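Local coordinates for protein hypothetical oxidoreductase YDHF (Escherichia coli, PDB 1OG6) that probably acts as an NADPH-dependent oxidoreductase of the aldo-keto reductase family, binding the cofactor in an alpha/beta barrel, at residues Q224-R227 against D228-V232; V232-E236 against L237-S241. One frame throughout, in Å; residues are numbered along the deposited sequence.

Contact 1. Residues Q224-R227 against D228-V232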
loop_
_atom_site.group_PDB
_atom_site.type_symbol
_atom_site.label_atom_id
_atom_site.label_comp_id
_atom_site.label_asym_id
_atom_site.label_seq_id
_atom_site.Cartn_x
_atom_site.Cartn_y
_atom_site.Cartn_z
ATOM N N GLN C 224 6.016 -24.018 20.714
ATOM C CA GLN C 224 5.480 -25.322 21.076
ATOM C C GLN C 224 4.036 -25.507 20.624
ATOM O O GLN C 224 3.646 -26.597 20.214
ATOM C CB GLN C 224 5.587 -25.563 22.578
ATOM C CG GLN C 224 6.773 -26.431 22.955
ATOM C CD GLN C 224 6.901 -27.655 22.059
ATOM O OE1 GLN C 224 5.915 -28.333 21.770
ATOM N NE2 GLN C 224 8.121 -27.943 21.622
ATOM N N PRO C 225 3.219 -24.447 20.698
ATOM C CA PRO C 225 1.826 -24.601 20.263
ATOM C C PRO C 225 1.771 -24.952 18.773
ATOM O O PRO C 225 0.906 -25.711 18.330
ATOM C CB PRO C 225 1.223 -23.227 20.554
ATOM C CG PRO C 225 2.029 -22.742 21.715
ATOM C CD PRO C 225 3.430 -23.131 21.327
ATOM N N LEU C 226 2.710 -24.391 18.017
ATOM C CA LEU C 226 2.797 -24.618 16.583
ATOM C C LEU C 226 3.368 -25.983 16.245
ATOM O O LEU C 226 3.018 -26.561 15.225
ATOM C CB LEU C 226 3.665 -23.550 15.926
ATOM C CG LEU C 226 4.011 -23.843 14.466
ATOM C CD1 LEU C 226 2.746 -23.817 13.627
ATOM C CD2 LEU C 226 5.012 -22.828 13.956
ATOM N N ARG C 227 4.265 -26.492 17.079
ATOM C CA ARG C 227 4.843 -27.801 16.820
ATOM C C ARG C 227 3.908 -28.899 17.300
ATOM O O ARG C 227 3.966 -30.032 16.821
ATOM C CB ARG C 227 6.193 -27.930 17.509
ATOM C CG ARG C 227 7.339 -27.446 16.657
ATOM C CD ARG C 227 8.613 -27.393 17.459
ATOM N NE ARG C 227 8.480 -26.462 18.570
ATOM C CZ ARG C 227 9.482 -26.076 19.344
ATOM N NH1 ARG C 227 10.702 -26.543 19.129
ATOM N NH2 ARG C 227 9.263 -25.224 20.332
ATOM N N ASP C 228 3.042 -28.562 18.249
ATOM C CA ASP C 228 2.088 -29.528 18.767
ATOM C C ASP C 228 1.009 -29.695 17.728
ATOM O O ASP C 228 0.595 -30.810 17.430
ATOM C CB ASP C 228 1.472 -29.036 20.073
ATOM C CG ASP C 228 2.461 -29.033 21.216
ATOM O OD1 ASP C 228 2.087 -28.592 22.318
ATOM O OD2 ASP C 228 3.614 -29.473 21.022
ATOM N N GLU C 229 0.563 -28.572 17.170
ATOM C CA GLU C 229 -0.476 -28.591 16.150
ATOM C C GLU C 229 0.039 -29.299 14.916
ATOM O O GLU C 229 -0.641 -30.148 14.346
ATOM C CB GLU C 229 -0.897 -27.178 15.788
ATOM C CG GLU C 229 -2.038 -27.142 14.819
ATOM C CD GLU C 229 -3.177 -28.047 15.245
ATOM O OE1 GLU C 229 -3.740 -27.843 16.340
ATOM O OE2 GLU C 229 -3.515 -28.972 14.479
ATOM N N LEU C 230 1.250 -28.952 14.505
ATOM C CA LEU C 230 1.847 -29.585 13.345
ATOM C C LEU C 230 1.908 -31.092 13.532
ATOM O O LEU C 230 1.592 -31.841 12.617
ATOM C CB LEU C 230 3.245 -29.034 13.103
ATOM C CG LEU C 230 3.283 -27.600 12.585
ATOM C CD1 LEU C 230 4.718 -27.158 12.443
ATOM C CD2 LEU C 230 2.577 -27.511 11.254
ATOM N N ALA C 231 2.303 -31.540 14.716
ATOM C CA ALA C 231 2.388 -32.973 14.981
ATOM C C ALA C 231 1.026 -33.632 14.819
ATOM O O ALA C 231 0.930 -34.726 14.264
ATOM C CB ALA C 231 2.911 -33.217 16.370
ATOM N N VAL C 232 -0.023 -32.966 15.311
ATOM C CA VAL C 232 -1.381 -33.488 15.202
ATOM C C VAL C 232 -1.712 -33.662 13.737
ATOM O O VAL C 232 -1.982 -34.778 13.282
ATOM C CB VAL C 232 -2.416 -32.530 15.792
ATOM C CG1 VAL C 232 -3.805 -33.015 15.475
ATOM C CG2 VAL C 232 -2.238 -32.431 17.278
#
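L226 and L230, one turn apart on helix 224-237, make the tightly packed side of this contact and illustrate how an amphipathic helix seats itself on the outside of a barrel. CG of L226 lies 3.9 Å from CD1 of L230, the two branched ends meeting at a slant rather than lying parallel. L226, with CG anti to the backbone N (chi1 170°), leans forward along the helix, and L230, with CG anti to its carbonyl carbon (chi1 -71°), leans back, so the branches converge. Both are buried: helix 282-293 covers them through I288, helix 242-251 adds I242, V245 and V246 over L230, and L226 also touches P185 and V186. Beneath the side chains run i to i+4 backbone bonds, among them E229 N to P225 O at 3.1 Å and A231 N to R227 O at 3.1 Å.

The other side is looser and faces solvent, with Q224, P225, D228 and A231 exposed there. Between the two sides lie R227 and E229, both partly exposed. The side chain of R227 touches I242 of helix 242-251, and its NE makes a weak hydrogen bond to F223 O, while the carboxylate of E229 forms a salt bridge with R287 of helix 282-293. The chemistry therefore divides by face: apolar branches and one charge pair bind the helix to its neighbours, while the face of Q224, P225, D228 and A231 is left to solvent.

Contact 2. Residues V232-E236 against L237-S241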
loop_
_atom_site.group_PDB
_atom_site.type_symbol
_atom_site.label_atom_id
_atom_site.label_comp_id
_atom_site.label_asym_id
_atom_site.label_seq_id
_atom_site.Cartn_x
_atom_site.Cartn_y
_atom_site.Cartn_z
ATOM N N VAL C 232 -0.023 -32.966 15.311
ATOM C CA VAL C 232 -1.381 -33.488 15.202
ATOM C C VAL C 232 -1.712 -33.662 13.737
ATOM O O VAL C 232 -1.982 -34.778 13.282
ATOM C CB VAL C 232 -2.416 -32.530 15.792
ATOM C CG1 VAL C 232 -3.805 -33.015 15.475
ATOM C CG2 VAL C 232 -2.238 -32.431 17.278
ATOM N N VAL C 233 -1.689 -32.558 12.994
ATOM C CA VAL C 233 -1.994 -32.617 11.571
ATOM C C VAL C 233 -1.117 -33.662 10.872
ATOM O O VAL C 233 -1.581 -34.373 9.985
ATOM C CB VAL C 233 -1.796 -31.239 10.889
ATOM C CG1 VAL C 233 -2.050 -31.357 9.406
ATOM C CG2 VAL C 233 -2.745 -30.219 11.480
ATOM N N ALA C 234 0.143 -33.763 11.288
ATOM C CA ALA C 234 1.071 -34.712 10.688
ATOM C C ALA C 234 0.477 -36.104 10.692
ATOM O O ALA C 234 0.649 -36.862 9.746
ATOM C CB ALA C 234 2.382 -34.708 11.437
ATOM N N GLU C 235 -0.235 -36.440 11.762
ATOM C CA GLU C 235 -0.847 -37.754 11.875
ATOM C C GLU C 235 -2.054 -37.856 10.963
ATOM O O GLU C 235 -2.330 -38.920 10.416
ATOM C CB GLU C 235 -1.268 -38.020 13.318
ATOM C CG GLU C 235 -1.839 -39.406 13.535
ATOM C CD GLU C 235 -2.430 -39.582 14.919
ATOM O OE1 GLU C 235 -1.660 -39.543 15.901
ATOM O OE2 GLU C 235 -3.665 -39.755 15.025
ATOM N N GLU C 236 -2.762 -36.742 10.797
ATOM C CA GLU C 236 -3.948 -36.676 9.938
ATOM C C GLU C 236 -3.621 -36.752 8.439
ATOM O O GLU C 236 -4.418 -37.250 7.641
ATOM C CB GLU C 236 -4.716 -35.389 10.234
ATOM C CG GLU C 236 -5.516 -35.451 11.510
ATOM C CD GLU C 236 -5.955 -34.091 11.999
ATOM O OE1 GLU C 236 -6.302 -33.233 11.167
ATOM O OE2 GLU C 236 -5.961 -33.888 13.227
ATOM N N LEU C 237 -2.448 -36.241 8.068
ATOM C CA LEU C 237 -1.989 -36.246 6.681
ATOM C C LEU C 237 -1.097 -37.460 6.466
ATOM O O LEU C 237 -0.774 -37.807 5.335
ATOM C CB LEU C 237 -1.183 -34.977 6.379
ATOM C CG LEU C 237 -1.851 -33.608 6.442
ATOM C CD1 LEU C 237 -0.820 -32.525 6.242
ATOM C CD2 LEU C 237 -2.913 -33.510 5.376
ATOM N N ASN C 238 -0.702 -38.100 7.561
ATOM C CA ASN C 238 0.168 -39.270 7.510
ATOM C C ASN C 238 1.561 -38.852 7.057
ATOM O O ASN C 238 2.261 -39.624 6.406
ATOM C CB ASN C 238 -0.395 -40.324 6.549
ATOM C CG ASN C 238 -1.693 -40.947 7.051
ATOM O OD1 ASN C 238 -2.460 -41.526 6.271
ATOM N ND2 ASN C 238 -1.941 -40.841 8.360
ATOM N N ALA C 239 1.952 -37.629 7.410
ATOM C CA ALA C 239 3.257 -37.088 7.050
ATOM C C ALA C 239 4.350 -37.697 7.906
ATOM O O ALA C 239 4.074 -38.309 8.936
ATOM C CB ALA C 239 3.258 -35.586 7.208
ATOM N N GLY C 240 5.593 -37.525 7.475
ATOM C CA GLY C 240 6.713 -38.077 8.211
ATOM C C GLY C 240 7.289 -37.133 9.247
ATOM O O GLY C 240 7.757 -37.566 10.303
ATOM N N SER C 241 7.253 -35.841 8.958
ATOM C CA SER C 241 7.790 -34.861 9.880
ATOM C C SER C 241 6.968 -33.591 9.863
ATOM O O SER C 241 6.335 -33.269 8.862
ATOM C CB SER C 241 9.223 -34.541 9.491
ATOM O OG SER C 241 9.307 -34.296 8.096
#
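A Schellman motif closes the C-terminal end of helix 224-237, with N238 as the C-prime residue in a left-handed conformation (phi 69°). The positive phi turns the chain back so that A239 N donates to A234 O at 2.8 Å, the 6-to-1 bond that defines the motif. That donor lies in the carbonyl plane. Its companion, from N238 N to E235 O, is weak at 3.4 Å. Just before the reversal L237 still bonds in the helical manner, its N approaching V233 O at 2.8 Å.

V233 and L237 lie side by side and point the same way, with V233 CG1 3.6 Å from L237 CD1. CG1 of V233 stands anti to its backbone N (chi1 177°), which carries this methyl along the helix toward L237. Q284 of helix 282-293 touches both residues, and M280 touches L237. On the side facing helix 242-251, A234 and A239 bring their methyls within 4.4 Å, CB to CB, and V245 touches both. This alanine pair, spanning the turn, thus packs against the next helix, for which S241 is the N-cap residue.

Charge is kept toward the surface. E236 extends beyond CG, and its OE1 takes a salt bridge from R287 and a hydrogen bond from Q284, tying the last turn to helix 282-293. On the exposed outer side of the turn, the side-chain ND2 of N238 comes to 2.8 Å from E235 O.

Contacts 1 and 2 share helix 224-237 and meet at V232, their centres about 11 Å apart. Contact 1 is the more deeply set, with a buried leucine pair, and lies nearer the cofactor: L226 comes within about 4 Å, side chain to side chain, of L217, an NADP-binding residue. Contact 2 is largely a surface feature in which backbone bonds change the direction of the chain. Both rest against helices 242-251 and 282-293, and R287 receives a carboxylate from each, E229 in the first and E236 in the second. Regular helical bonding in contact 1 thus gives way to capping and reversal in contact 2.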